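Local coordinates for protein ribonuclease J (Methanolobus psychrophilus R15, PDB 5HAB) that probably degrades RNA as a metal-dependent exoribonuclease of the beta-CASP family, built on a metallo-beta-lactamase fold, at residues G221-I226 and L465-D470. The protein carries 1 engineered substitution. Residues are numbered along the deposited sequence; the frame is centred on the assembly and turned at random.
Sequences GVIALI and LYIEED
The two facing sheets of the metallo-beta-lactamase sandwich meet here, where I223 and A224 of one sheet pack on I467 and E469 of the other. Strand 222-228 runs between strands 189-194 and 427-431. Strand 464-469 is the last of the chain and lies at an edge of its sheet, beside strand 24-32. The contact is made by side chains alone. The chain turns a corner at I223, whose backbone is helical while the residues on either side are extended. Its side chain comes from the opposite direction to that of E469. CG2 of I223 meets CG of E469 at 3.5 Å, and CD1 of I223 lies 3.7 Å from the same CG. The aliphatic part of the glutamate thus serves as an apolar surface for the isoleucine. The E469 chain bends at chi2 (-76°), which folds its carboxylate back alongside I223, with OE1 3.9 Å from I223 CG1. OE2 also lies close to OE1 of E426, a pairing of like charges that may raise the pKa of one of the two acids. Further along, I467 lies across from both I223 and A224 and touches each with a different methyl. With chi1 at -58°, its CG2 is anti to the backbone N and is the branch turned to I223. CG2 of I467 touches CG2 of I223 at 4.1 Å, and CD1 of I467 reaches CB of A224 at 4.2 Å.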
loop_
_atom_site.group_PDB
_atom_site.type_symbol
_atom_site.label_atom_id
_atom_site.label_comp_id
_atom_site.label_asym_id
_atom_site.label_seq_id
_atom_site.Cartn_x
_atom_site.Cartn_y
_atom_site.Cartn_z
ATOM N N GLY B 221 -3.651 -19.332 -39.203
ATOM C CA GLY B 221 -3.037 -20.278 -38.290
ATOM C C GLY B 221 -1.847 -19.715 -37.540
ATOM O O GLY B 221 -0.775 -19.523 -38.116
ATOM N N VAL B 222 -2.038 -19.442 -36.253
ATOM C CA VAL B 222 -0.953 -18.968 -35.404
ATOM C C VAL B 222 -0.529 -20.091 -34.473
ATOM O O VAL B 222 -1.318 -20.571 -33.660
ATOM C CB VAL B 222 -1.356 -17.708 -34.616
ATOM C CG1 VAL B 222 -0.227 -17.272 -33.697
ATOM C CG2 VAL B 222 -1.711 -16.583 -35.571
ATOM N N ILE B 223 0.721 -20.515 -34.615
ATOM C CA ILE B 223 1.304 -21.572 -33.797
ATOM C C ILE B 223 1.502 -21.110 -32.358
ATOM O O ILE B 223 1.177 -21.824 -31.406
ATOM C CB ILE B 223 2.651 -22.042 -34.389
ATOM C CG1 ILE B 223 2.468 -22.546 -35.821
ATOM C CG2 ILE B 223 3.280 -23.109 -33.507
ATOM C CD1 ILE B 223 3.770 -22.859 -36.528
ATOM N N ALA B 224 2.043 -19.908 -32.205
ATOM C CA ALA B 224 2.416 -19.409 -30.891
ATOM C C ALA B 224 2.354 -17.890 -30.850
ATOM O O ALA B 224 2.689 -17.208 -31.820
ATOM C CB ALA B 224 3.813 -19.893 -30.510
ATOM N N LEU B 225 1.889 -17.374 -29.722
ATOM C CA LEU B 225 1.897 -15.947 -29.463
ATOM C C LEU B 225 2.829 -15.668 -28.294
ATOM O O LEU B 225 2.689 -16.264 -27.222
ATOM C CB LEU B 225 0.483 -15.434 -29.164
ATOM C CG LEU B 225 0.365 -14.013 -28.603
ATOM C CD1 LEU B 225 0.903 -12.991 -29.589
ATOM C CD2 LEU B 225 -1.076 -13.684 -28.231
ATOM N N ILE B 226 3.808 -14.801 -28.526
ATOM C CA ILE B 226 4.627 -14.264 -27.455
ATOM C C ILE B 226 4.115 -12.860 -27.226
ATOM O O ILE B 226 4.151 -12.032 -28.133
ATOM C CB ILE B 226 6.126 -14.266 -27.796
ATOM C CG1 ILE B 226 6.642 -15.696 -27.984
ATOM C CG2 ILE B 226 6.927 -13.505 -26.734
ATOM C CD1 ILE B 226 6.658 -16.160 -29.427
ATOM N N LEU B 465 11.180 -23.496 -25.240
ATOM C CA LEU B 465 9.973 -24.268 -25.472
ATOM C C LEU B 465 10.083 -24.879 -26.861
ATOM O O LEU B 465 10.283 -24.162 -27.841
ATOM C CB LEU B 465 8.730 -23.389 -25.370
ATOM C CG LEU B 465 7.404 -24.035 -25.760
ATOM C CD1 LEU B 465 6.951 -25.022 -24.694
ATOM C CD2 LEU B 465 6.346 -22.970 -26.013
ATOM N N TYR B 466 9.977 -26.199 -26.947
ATOM C CA TYR B 466 10.027 -26.869 -28.241
ATOM C C TYR B 466 8.611 -27.191 -28.681
ATOM O O TYR B 466 7.862 -27.798 -27.930
ATOM C CB TYR B 466 10.849 -28.154 -28.162
ATOM C CG TYR B 466 12.301 -27.973 -27.769
ATOM C CD1 TYR B 466 12.646 -27.721 -26.446
ATOM C CD2 TYR B 466 13.324 -28.075 -28.705
ATOM C CE1 TYR B 466 13.964 -27.569 -26.061
ATOM C CE2 TYR B 466 14.657 -27.924 -28.326
ATOM C CZ TYR B 466 14.966 -27.669 -27.000
ATOM O OH TYR B 466 16.274 -27.513 -26.598
ATOM N N ILE B 467 8.244 -26.788 -29.890
ATOM C CA ILE B 467 6.943 -27.112 -30.460
ATOM C C ILE B 467 7.119 -27.858 -31.778
ATOM O O ILE B 467 7.752 -27.347 -32.692
ATOM C CB ILE B 467 6.095 -25.855 -30.677
ATOM C CG1 ILE B 467 5.896 -25.108 -29.359
ATOM C CG2 ILE B 467 4.748 -26.226 -31.293
ATOM C CD1 ILE B 467 5.180 -23.794 -29.531
ATOM N N GLU B 468 6.565 -29.060 -31.883
ATOM C CA GLU B 468 6.603 -29.782 -33.147
ATOM C C GLU B 468 5.267 -29.636 -33.856
ATOM O O GLU B 468 4.293 -30.276 -33.465
ATOM C CB GLU B 468 6.900 -31.266 -32.930
ATOM C CG GLU B 468 7.290 -31.660 -31.512
ATOM C CD GLU B 468 8.782 -31.566 -31.277
ATOM O OE1 GLU B 468 9.540 -31.606 -32.268
ATOM O OE2 GLU B 468 9.202 -31.509 -30.101
ATOM N N GLU B 469 5.196 -28.791 -34.883
ATOM C CA GLU B 469 3.938 -28.661 -35.616
ATOM C C GLU B 469 3.802 -29.627 -36.789
ATOM O O GLU B 469 4.694 -29.727 -37.640
ATOM C CB GLU B 469 3.779 -27.231 -36.134
ATOM C CG GLU B 469 3.367 -26.233 -35.075
ATOM C CD GLU B 469 1.899 -26.334 -34.704
ATOM O OE1 GLU B 469 1.041 -26.197 -35.601
ATOM O OE2 GLU B 469 1.607 -26.547 -33.509
ATOM N N ASP B 470 2.671 -30.330 -36.811
ATOM C CA ASP B 470 2.290 -31.218 -37.904
ATOM C C ASP B 470 1.504 -30.464 -38.972
ATOM O O ASP B 470 0.543 -29.764 -38.645
ATOM C CB ASP B 470 1.478 -32.403 -37.382
ATOM C CG ASP B 470 2.355 -33.527 -36.879
ATOM O OD1 ASP B 470 3.553 -33.539 -37.231
ATOM O OD2 ASP B 470 1.851 -34.395 -36.135
ATOM O OXT ASP B 470 1.778 -30.549 -40.171
#